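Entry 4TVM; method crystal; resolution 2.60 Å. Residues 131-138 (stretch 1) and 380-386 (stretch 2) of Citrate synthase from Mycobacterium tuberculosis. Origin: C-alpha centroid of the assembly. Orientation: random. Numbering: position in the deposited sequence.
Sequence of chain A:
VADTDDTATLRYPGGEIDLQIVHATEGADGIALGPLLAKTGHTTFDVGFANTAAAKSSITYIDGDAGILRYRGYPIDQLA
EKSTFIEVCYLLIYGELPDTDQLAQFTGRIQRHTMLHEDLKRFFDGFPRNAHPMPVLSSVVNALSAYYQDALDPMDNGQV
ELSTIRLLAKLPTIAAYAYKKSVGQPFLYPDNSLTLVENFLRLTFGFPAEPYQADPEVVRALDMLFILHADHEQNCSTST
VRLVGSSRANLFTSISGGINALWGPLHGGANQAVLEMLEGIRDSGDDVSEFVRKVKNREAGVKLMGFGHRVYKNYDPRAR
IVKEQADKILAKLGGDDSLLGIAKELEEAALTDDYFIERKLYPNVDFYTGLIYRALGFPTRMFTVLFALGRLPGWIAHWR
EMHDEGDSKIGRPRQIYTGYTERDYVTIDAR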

# COMPACT_ATOMS: atom_id res chain seq x y z
N ALA A 131 -12.58 8.89 17.55
CA ALA A 131 -12.38 8.12 16.33
C ALA A 131 -11.45 6.94 16.55
O ALA A 131 -10.56 6.97 17.41
CB ALA A 131 -11.83 9.03 15.24
N HIS A 132 -11.65 5.91 15.74
CA HIS A 132 -10.95 4.64 15.92
C HIS A 132 -9.46 4.90 15.68
O HIS A 132 -9.13 5.73 14.83
CB HIS A 132 -11.51 3.61 14.96
CG HIS A 132 -12.96 3.31 15.18
ND1 HIS A 132 -13.63 2.32 14.49
CD2 HIS A 132 -13.86 3.85 16.03
CE1 HIS A 132 -14.88 2.28 14.89
NE2 HIS A 132 -15.05 3.19 15.84
N PRO A 133 -8.56 4.27 16.44
CA PRO A 133 -7.17 4.69 16.25
C PRO A 133 -6.57 4.28 14.92
O PRO A 133 -5.74 4.97 14.38
CB PRO A 133 -6.43 4.00 17.40
CG PRO A 133 -7.48 3.70 18.41
CD PRO A 133 -8.67 3.33 17.57
N MET A 134 -6.98 3.16 14.38
CA MET A 134 -6.36 2.71 13.17
C MET A 134 -6.47 3.72 12.04
O MET A 134 -5.51 3.92 11.32
CB MET A 134 -6.96 1.40 12.77
CG MET A 134 -6.08 0.68 11.80
SD MET A 134 -4.45 0.39 12.52
CE MET A 134 -3.65 -0.05 10.98
N PRO A 135 -7.63 4.35 11.86
CA PRO A 135 -7.76 5.39 10.84
C PRO A 135 -6.88 6.60 11.06
O PRO A 135 -6.27 7.13 10.13
CB PRO A 135 -9.23 5.81 10.96
CG PRO A 135 -9.93 4.61 11.47
CD PRO A 135 -8.93 3.75 12.19
N VAL A 136 -6.83 7.05 12.30
CA VAL A 136 -6.10 8.22 12.68
C VAL A 136 -4.63 8.06 12.40
O VAL A 136 -3.99 8.95 11.89
CB VAL A 136 -6.26 8.50 14.19
CG1 VAL A 136 -5.56 9.80 14.56
CG2 VAL A 136 -7.73 8.57 14.57
N LEU A 137 -4.10 6.91 12.77
CA LEU A 137 -2.69 6.56 12.55
C LEU A 137 -2.29 6.46 11.07
O LEU A 137 -1.20 6.88 10.69
CB LEU A 137 -2.41 5.23 13.25
CG LEU A 137 -1.27 4.31 12.82
CD1 LEU A 137 0.01 4.73 13.47
CD2 LEU A 137 -1.59 2.88 13.21
N SER A 138 -3.11 5.88 10.22
CA SER A 138 -2.73 5.89 8.79
C SER A 138 -2.74 7.35 8.29
O SER A 138 -1.87 7.77 7.51
CB SER A 138 -3.73 5.07 7.99
OG SER A 138 -5.04 5.42 8.43
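Stretch 2, residues 380-386: TRMFTVL

Residues 380-386 pack against the start of the helix that His-132 precedes as N-cap residue. Phe-383 to Leu-386 are helical, and the helix runs on beyond the stretch, as does that of Pro-133 to Ser-138. The two stretches advance in the same sense along the contact: the nearest CA atoms pair His-132 with Arg-381 (6.7 Å), Pro-133 with Met-382 (6.5 Å) and Met-134 with Val-385 (6.1 Å). Together they bury 386 Å² without a single hydrogen bond between them, so the contact rests on a stack and on side-chain packing.

The polar end of the contact is the stack. The guanidinium of Arg-381 lies flat on the imidazole of His-132, with centres 4.3 Å apart and planes at 10°, a tilt small enough for one flat group to cover the face of the other; NE of Arg-381 approaches CE1 of His-132 to 3.8 Å. Arg-381 CD also sits over the ring, 4.0 Å from its centroid, in a CH-pi contact.

The Pro-133 ring packs on the backbone of Arg-381, with CD 3.3 Å from the carbonyl O of Arg-381.

The remainder is mostly apolar. CG of Pro-133 meets SD of Met-382 at 3.6 Å, although the CA-to-CB bond of Met-382 points away. Val-385 is the hub: its CG2 touches Leu-137 CD2 (3.7 Å), Met-134 SD (3.8 Å) and Pro-133 CB (4.0 Å). Met-134 SD also reaches CB of Thr-384 at 3.9 Å, a plain van der Waals contact.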

# COMPACT_ATOMS: atom_id res chain seq x y z
N THR A 380 -9.72 -3.25 22.19
CA THR A 380 -9.56 -4.11 21.04
C THR A 380 -9.12 -3.34 19.80
O THR A 380 -8.39 -3.87 18.97
CB THR A 380 -10.86 -4.91 20.78
OG1 THR A 380 -11.18 -5.69 21.95
CG2 THR A 380 -10.68 -5.86 19.60
N ARG A 381 -9.55 -2.08 19.67
CA ARG A 381 -9.21 -1.27 18.50
C ARG A 381 -7.84 -0.63 18.61
O ARG A 381 -7.51 0.25 17.83
CB ARG A 381 -10.27 -0.19 18.26
CG ARG A 381 -11.41 -0.66 17.36
CD ARG A 381 -12.70 0.07 17.66
NE ARG A 381 -13.87 -0.60 17.09
CZ ARG A 381 -15.11 -0.51 17.56
NH1 ARG A 381 -15.39 0.24 18.63
NH2 ARG A 381 -16.09 -1.17 16.96
N MET A 382 -7.02 -1.05 19.57
CA MET A 382 -5.62 -0.66 19.54
C MET A 382 -4.81 -1.81 19.02
O MET A 382 -3.64 -1.62 18.76
CB MET A 382 -5.11 -0.25 20.92
CG MET A 382 -5.43 1.19 21.30
SD MET A 382 -4.62 2.41 20.26
CE MET A 382 -2.91 2.40 20.84
N PHE A 383 -5.38 -3.01 18.89
CA PHE A 383 -4.56 -4.21 18.61
C PHE A 383 -3.78 -4.15 17.33
O PHE A 383 -2.60 -4.58 17.26
CB PHE A 383 -5.42 -5.46 18.57
CG PHE A 383 -5.93 -5.92 19.92
CD1 PHE A 383 -5.81 -5.13 21.07
CD2 PHE A 383 -6.54 -7.13 20.04
CE1 PHE A 383 -6.33 -5.56 22.29
CE2 PHE A 383 -7.03 -7.58 21.27
CZ PHE A 383 -6.93 -6.79 22.39
N THR A 384 -4.42 -3.64 16.27
CA THR A 384 -3.74 -3.58 15.00
C THR A 384 -2.66 -2.50 15.02
O THR A 384 -1.65 -2.63 14.31
CB THR A 384 -4.70 -3.30 13.86
OG1 THR A 384 -5.86 -4.08 14.07
CG2 THR A 384 -4.07 -3.68 12.50
N VAL A 385 -2.89 -1.45 15.82
CA VAL A 385 -1.91 -0.40 15.97
C VAL A 385 -0.67 -0.95 16.70
O VAL A 385 0.48 -0.65 16.34
CB VAL A 385 -2.47 0.79 16.78
CG1 VAL A 385 -1.34 1.75 17.13
CG2 VAL A 385 -3.60 1.49 16.04
N LEU A 386 -0.92 -1.77 17.72
CA LEU A 386 0.15 -2.42 18.49
C LEU A 386 0.93 -3.30 17.57
O LEU A 386 2.15 -3.36 17.62
CB LEU A 386 -0.42 -3.25 19.65
CG LEU A 386 -0.94 -2.37 20.79
CD1 LEU A 386 -1.95 -3.08 21.67
CD2 LEU A 386 0.22 -1.89 21.63